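PDB 5IM3: ribonucleoside-diphosphate reductase from Pseudomonas aeruginosa, which probably reduces ribonucleoside diphosphates to the deoxyribonucleotides needed for DNA synthesis, as an allosteric class I enzyme that binds dATP. Local coordinates for residues 319-331 with 341-355. Residues are numbered along the deposited sequence; the frame is centred on the assembly and turned at random.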
loop_
_atom_site.group_PDB
_atom_site.type_symbol
_atom_site.label_atom_id
_atom_site.label_comp_id
_atom_site.label_asym_id
_atom_site.label_seq_id
_atom_site.Cartn_x
_atom_site.Cartn_y
_atom_site.Cartn_z
ATOM N N PRO A 319 22.448 -41.972 -34.504
ATOM C CA PRO A 319 21.649 -40.829 -34.987
ATOM C C PRO A 319 21.172 -40.961 -36.425
ATOM O O PRO A 319 19.991 -40.717 -36.701
ATOM C CB PRO A 319 22.605 -39.641 -34.803
ATOM C CG PRO A 319 23.538 -40.067 -33.729
ATOM C CD PRO A 319 23.741 -41.539 -33.946
ATOM N N GLN A 320 22.053 -41.322 -37.359
ATOM C CA GLN A 320 21.624 -41.429 -38.751
ATOM C C GLN A 320 20.670 -42.596 -38.956
ATOM O O GLN A 320 19.818 -42.549 -39.849
ATOM C CB GLN A 320 22.834 -41.564 -39.675
ATOM C CG GLN A 320 23.788 -40.384 -39.621
ATOM C CD GLN A 320 23.085 -39.053 -39.840
ATOM O OE1 GLN A 320 22.460 -38.832 -40.877
ATOM N NE2 GLN A 320 23.171 -38.166 -38.853
ATOM N N ILE A 321 20.798 -43.650 -38.147
ATOM C CA ILE A 321 19.844 -44.749 -38.218
ATOM C C ILE A 321 18.516 -44.329 -37.604
ATOM O O ILE A 321 17.451 -44.769 -38.052
ATOM C CB ILE A 321 20.440 -45.999 -37.540
ATOM C CG1 ILE A 321 21.472 -46.646 -38.476
ATOM C CG2 ILE A 321 19.347 -46.998 -37.153
ATOM C CD1 ILE A 321 22.221 -47.826 -37.877
ATOM N N PHE A 322 18.550 -43.471 -36.583
ATOM C CA PHE A 322 17.318 -42.898 -36.053
ATOM C C PHE A 322 16.550 -42.162 -37.143
ATOM O O PHE A 322 15.356 -42.407 -37.350
ATOM C CB PHE A 322 17.637 -41.959 -34.885
ATOM C CG PHE A 322 16.497 -41.053 -34.503
ATOM C CD1 PHE A 322 15.417 -41.536 -33.781
ATOM C CD2 PHE A 322 16.512 -39.716 -34.863
ATOM C CE1 PHE A 322 14.371 -40.699 -33.428
ATOM C CE2 PHE A 322 15.472 -38.874 -34.512
ATOM C CZ PHE A 322 14.401 -39.366 -33.793
ATOM N N PHE A 323 17.224 -41.260 -37.859
ATOM C CA PHE A 323 16.556 -40.531 -38.932
ATOM C C PHE A 323 16.075 -41.474 -40.023
ATOM O O PHE A 323 15.026 -41.233 -40.632
ATOM C CB PHE A 323 17.495 -39.473 -39.520
ATOM C CG PHE A 323 17.727 -38.291 -38.618
ATOM C CD1 PHE A 323 16.671 -37.687 -37.955
ATOM C CD2 PHE A 323 19.005 -37.783 -38.434
ATOM C CE1 PHE A 323 16.880 -36.602 -37.125
ATOM C CE2 PHE A 323 19.220 -36.696 -37.606
ATOM C CZ PHE A 323 18.151 -36.106 -36.948
ATOM N N MET A 324 16.817 -42.552 -40.276
ATOM C CA MET A 324 16.404 -43.507 -41.296
ATOM C C MET A 324 15.186 -44.304 -40.839
ATOM O O MET A 324 14.318 -44.634 -41.655
ATOM C CB MET A 324 17.572 -44.437 -41.642
ATOM C CG MET A 324 17.279 -45.447 -42.744
ATOM S SD MET A 324 16.827 -44.686 -44.319
ATOM C CE MET A 324 18.416 -44.057 -44.859
ATOM N N ARG A 325 15.097 -44.619 -39.542
ATOM C CA ARG A 325 13.908 -45.301 -39.036
ATOM C C ARG A 325 12.666 -44.444 -39.225
ATOM O O ARG A 325 11.615 -44.936 -39.646
ATOM C CB ARG A 325 14.060 -45.657 -37.556
ATOM C CG ARG A 325 12.691 -45.777 -36.855
ATOM C CD ARG A 325 12.770 -46.356 -35.467
ATOM N NE ARG A 325 13.340 -45.428 -34.492
ATOM C CZ ARG A 325 12.663 -44.465 -33.871
ATOM N NH1 ARG A 325 11.375 -44.260 -34.125
ATOM N NH2 ARG A 325 13.282 -43.692 -32.991
ATOM N N VAL A 326 12.758 -43.161 -38.874
ATOM C CA VAL A 326 11.602 -42.280 -39.010
ATOM C C VAL A 326 11.202 -42.178 -40.474
ATOM O O VAL A 326 10.015 -42.255 -40.820
ATOM C CB VAL A 326 11.907 -40.895 -38.406
ATOM C CG1 VAL A 326 10.684 -39.988 -38.497
ATOM C CG2 VAL A 326 12.359 -41.036 -36.963
ATOM N N ALA A 327 12.192 -42.023 -41.355
ATOM C CA ALA A 327 11.920 -41.951 -42.784
ATOM C C ALA A 327 11.245 -43.225 -43.272
ATOM O O ALA A 327 10.260 -43.173 -44.015
ATOM C CB ALA A 327 13.221 -41.702 -43.546
ATOM N N MET A 328 11.766 -44.384 -42.859
ATOM C CA MET A 328 11.162 -45.654 -43.251
ATOM C C MET A 328 9.737 -45.761 -42.725
ATOM O O MET A 328 8.813 -46.121 -43.464
ATOM C CB MET A 328 12.014 -46.819 -42.739
ATOM C CG MET A 328 13.366 -46.984 -43.442
ATOM S SD MET A 328 14.501 -48.081 -42.559
ATOM C CE MET A 328 13.781 -49.683 -42.898
ATOM N N GLY A 329 9.539 -45.446 -41.443
ATOM C CA GLY A 329 8.207 -45.517 -40.867
ATOM C C GLY A 329 7.203 -44.651 -41.596
ATOM O O GLY A 329 6.028 -45.011 -41.703
ATOM N N LEU A 330 7.644 -43.507 -42.112
ATOM C CA LEU A 330 6.772 -42.628 -42.876
ATOM C C LEU A 330 6.569 -43.086 -44.313
ATOM O O LEU A 330 5.704 -42.530 -44.999
ATOM C CB LEU A 330 7.338 -41.203 -42.868
ATOM C CG LEU A 330 7.299 -40.488 -41.512
ATOM C CD1 LEU A 330 7.995 -39.138 -41.606
ATOM C CD2 LEU A 330 5.863 -40.321 -41.021
ATOM N N ALA A 331 7.326 -44.084 -44.779
ATOM C CA ALA A 331 7.239 -44.551 -46.157
ATOM C C ALA A 331 6.799 -46.007 -46.278
ATOM O O ALA A 331 6.920 -46.586 -47.367
ATOM C CB ALA A 331 8.589 -44.364 -46.857
ATOM N N ALA A 341 11.820 -43.228 -48.852
ATOM C CA ALA A 341 12.515 -43.284 -47.570
ATOM C C ALA A 341 13.813 -42.489 -47.619
ATOM O O ALA A 341 14.151 -41.780 -46.665
ATOM C CB ALA A 341 12.791 -44.737 -47.180
ATOM N N ILE A 342 14.552 -42.588 -48.728
ATOM C CA ILE A 342 15.778 -41.810 -48.871
ATOM C C ILE A 342 15.457 -40.322 -48.948
ATOM O O ILE A 342 16.149 -39.492 -48.347
ATOM C CB ILE A 342 16.572 -42.291 -50.101
ATOM C CG1 ILE A 342 17.086 -43.715 -49.871
ATOM C CG2 ILE A 342 17.734 -41.341 -50.412
ATOM C CD1 ILE A 342 17.676 -44.368 -51.110
ATOM N N GLU A 343 14.409 -39.959 -49.690
ATOM C CA GLU A 343 13.996 -38.560 -49.752
ATOM C C GLU A 343 13.647 -38.029 -48.363
ATOM O O GLU A 343 14.001 -36.895 -48.019
ATOM C CB GLU A 343 12.807 -38.409 -50.703
ATOM C CG GLU A 343 12.297 -36.977 -50.872
ATOM C CD GLU A 343 10.996 -36.905 -51.658
ATOM O OE1 GLU A 343 10.523 -37.959 -52.132
ATOM O OE2 GLU A 343 10.440 -35.793 -51.795
ATOM N N PHE A 344 12.967 -38.837 -47.545
ATOM C CA PHE A 344 12.593 -38.380 -46.209
ATOM C C PHE A 344 13.798 -38.359 -45.277
ATOM O O PHE A 344 13.905 -37.483 -44.409
ATOM C CB PHE A 344 11.492 -39.270 -45.623
ATOM C CG PHE A 344 10.247 -39.357 -46.469
ATOM C CD1 PHE A 344 9.990 -38.428 -47.467
ATOM C CD2 PHE A 344 9.330 -40.375 -46.258
ATOM C CE1 PHE A 344 8.848 -38.518 -48.237
ATOM C CE2 PHE A 344 8.186 -40.468 -47.026
ATOM C CZ PHE A 344 7.945 -39.538 -48.015
ATOM N N TYR A 345 14.708 -39.323 -45.427
ATOM C CA TYR A 345 15.895 -39.349 -44.581
ATOM C C TYR A 345 16.789 -38.146 -44.852
ATOM O O TYR A 345 17.318 -37.533 -43.919
ATOM C CB TYR A 345 16.672 -40.647 -44.796
ATOM C CG TYR A 345 18.117 -40.547 -44.364
ATOM C CD1 TYR A 345 18.474 -40.669 -43.026
ATOM C CD2 TYR A 345 19.123 -40.317 -45.292
ATOM C CE1 TYR A 345 19.793 -40.569 -42.628
ATOM C CE2 TYR A 345 20.441 -40.216 -44.908
ATOM C CZ TYR A 345 20.774 -40.344 -43.577
ATOM O OH TYR A 345 22.094 -40.242 -43.201
ATOM N N ASN A 346 16.976 -37.799 -46.129
ATOM C CA ASN A 346 17.819 -36.658 -46.466
ATOM C C ASN A 346 17.242 -35.364 -45.907
ATOM O O ASN A 346 17.987 -34.497 -45.438
ATOM C CB ASN A 346 17.983 -36.558 -47.980
ATOM C CG ASN A 346 18.897 -37.632 -48.537
ATOM O OD1 ASN A 346 19.799 -38.115 -47.849
ATOM N ND2 ASN A 346 18.670 -38.010 -49.789
ATOM N N LEU A 347 15.916 -35.217 -45.946
ATOM C CA LEU A 347 15.302 -34.001 -45.428
ATOM C C LEU A 347 15.474 -33.895 -43.916
ATOM O O LEU A 347 15.742 -32.809 -43.390
ATOM C CB LEU A 347 13.819 -33.963 -45.799
ATOM C CG LEU A 347 13.154 -32.595 -45.649
ATOM C CD1 LEU A 347 13.681 -31.627 -46.707
ATOM C CD2 LEU A 347 11.643 -32.711 -45.727
ATOM N N LEU A 348 15.336 -35.016 -43.204
ATOM C CA LEU A 348 15.417 -35.001 -41.747
ATOM C C LEU A 348 16.857 -34.858 -41.261
ATOM O O LEU A 348 17.155 -33.992 -40.432
ATOM C CB LEU A 348 14.791 -36.279 -41.183
ATOM C CG LEU A 348 13.273 -36.412 -41.319
ATOM C CD1 LEU A 348 12.828 -37.808 -40.918
ATOM C CD2 LEU A 348 12.559 -35.367 -40.472
ATOM N N SER A 349 17.760 -35.698 -41.769
ATOM C CA SER A 349 19.138 -35.717 -41.288
ATOM C C SER A 349 19.890 -34.425 -41.590
ATOM O O SER A 349 20.892 -34.141 -40.925
ATOM C CB SER A 349 19.889 -36.902 -41.900
ATOM O OG SER A 349 19.869 -36.841 -43.315
ATOM N N SER A 350 19.443 -33.649 -42.575
ATOM C CA SER A 350 20.064 -32.372 -42.897
ATOM C C SER A 350 19.521 -31.220 -42.064
ATOM O O SER A 350 20.059 -30.110 -42.149
ATOM C CB SER A 350 19.860 -32.047 -44.378
ATOM O OG SER A 350 18.499 -31.761 -44.642
ATOM N N PHE A 351 18.471 -31.454 -41.277
ATOM C CA PHE A 351 17.808 -30.434 -40.471
ATOM C C PHE A 351 17.058 -29.413 -41.320
ATOM O O PHE A 351 16.688 -28.347 -40.817
ATOM C CB PHE A 351 18.794 -29.701 -39.549
ATOM C CG PHE A 351 19.557 -30.602 -38.606
ATOM C CD1 PHE A 351 19.237 -31.944 -38.470
ATOM C CD2 PHE A 351 20.596 -30.089 -37.846
ATOM C CE1 PHE A 351 19.946 -32.752 -37.602
ATOM C CE2 PHE A 351 21.306 -30.896 -36.978
ATOM C CZ PHE A 351 20.980 -32.225 -36.854
ATOM N N ASP A 352 16.825 -29.703 -42.604
ATOM C CA ASP A 352 16.026 -28.799 -43.426
ATOM C C ASP A 352 14.584 -28.735 -42.937
ATOM O O ASP A 352 13.943 -27.679 -43.023
ATOM C CB ASP A 352 16.064 -29.246 -44.887
ATOM C CG ASP A 352 17.401 -28.974 -45.548
ATOM O OD1 ASP A 352 18.320 -28.472 -44.864
ATOM O OD2 ASP A 352 17.533 -29.271 -46.754
ATOM N N TYR A 353 14.068 -29.853 -42.428
ATOM C CA TYR A 353 12.726 -29.955 -41.879
ATOM C C TYR A 353 12.780 -31.000 -40.777
ATOM O O TYR A 353 13.631 -31.892 -40.799
ATOM C CB TYR A 353 11.705 -30.332 -42.967
ATOM C CG TYR A 353 10.434 -30.988 -42.464
ATOM C CD1 TYR A 353 10.350 -32.369 -42.314
ATOM C CD2 TYR A 353 9.311 -30.230 -42.161
ATOM C CE1 TYR A 353 9.185 -32.972 -41.861
ATOM C CE2 TYR A 353 8.146 -30.822 -41.709
ATOM C CZ TYR A 353 8.088 -32.193 -41.563
ATOM O OH TYR A 353 6.930 -32.781 -41.113
ATOM N N MET A 354 11.889 -30.874 -39.798
ATOM C CA MET A 354 11.856 -31.823 -38.692
ATOM C C MET A 354 10.412 -32.174 -38.385
ATOM O O MET A 354 9.592 -31.287 -38.138
ATOM C CB MET A 354 12.547 -31.253 -37.449
ATOM C CG MET A 354 12.805 -32.286 -36.362
ATOM S SD MET A 354 13.743 -33.719 -36.941
ATOM C CE MET A 354 15.272 -32.949 -37.473
ATOM N N SER A 355 10.110 -33.466 -38.405
ATOM C CA SER A 355 8.789 -33.926 -38.026
ATOM C C SER A 355 8.519 -33.585 -36.565
ATOM O O SER A 355 9.432 -33.309 -35.782
ATOM C CB SER A 355 8.668 -35.433 -38.251
ATOM O OG SER A 355 9.003 -35.772 -39.587
#
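Ala341 opens the contact where helix 337-349 meets helix 319-330: its carbonyl O lies 3.3 Å from Ala327 CB, and its methyl group faces that of Ala331. The axes of 319-330 and 341-349 come within 8.0 Å, a closeness that the small Ala327 probably allows; Ala327 CB also touches Phe344 CB at 3.6 Å. The Phe344 ring then runs past Leu330 CB to Ala331, with Ala327 O in plane at its edge; Met633 and Asn636 of helix 620-640 pack on it too.

Tyr345 is a knob in a hole formed by Gln320, Phe323, Met324 and Ala327. With CG anti to the backbone N (chi1 159°), its ring reaches along helix 319-330 toward Gln320. Met324 lays CE over one face in a CH-pi contact, 3.9 Å from the Tyr345 centroid, while SD stands oblique, a Met-aromatic contact. Ser349 OG, over the centre of the opposite face, hydrogen-bonds Tyr345 O from above the carbonyl plane; that oxygen also accepts from Ser349 N. Tyr345 OH takes a hydrogen bond from Asp288 N and gives a weak one to Gln320 OE1 (2.7 Å), while Asp292 holds Gln320 NE2.

Leu348 meets Val326 CG1 through CD1 and Phe323 through CB. Ser349 CA makes a CH-pi contact over the Phe323 face, 4.0 Å from the centroid. Phe351, at the Schellman turn, directs its ring edge to Phe323 CZ, and Met354 CE, on a strand antiparallel to 600-608, reaches Phe323 CE1.

Here a roughly antiparallel helical hairpin, 136° between its directions, exemplifies a close crossing with one knob in a hole, in the all-alpha domain leading into the ten-stranded alpha-beta barrel.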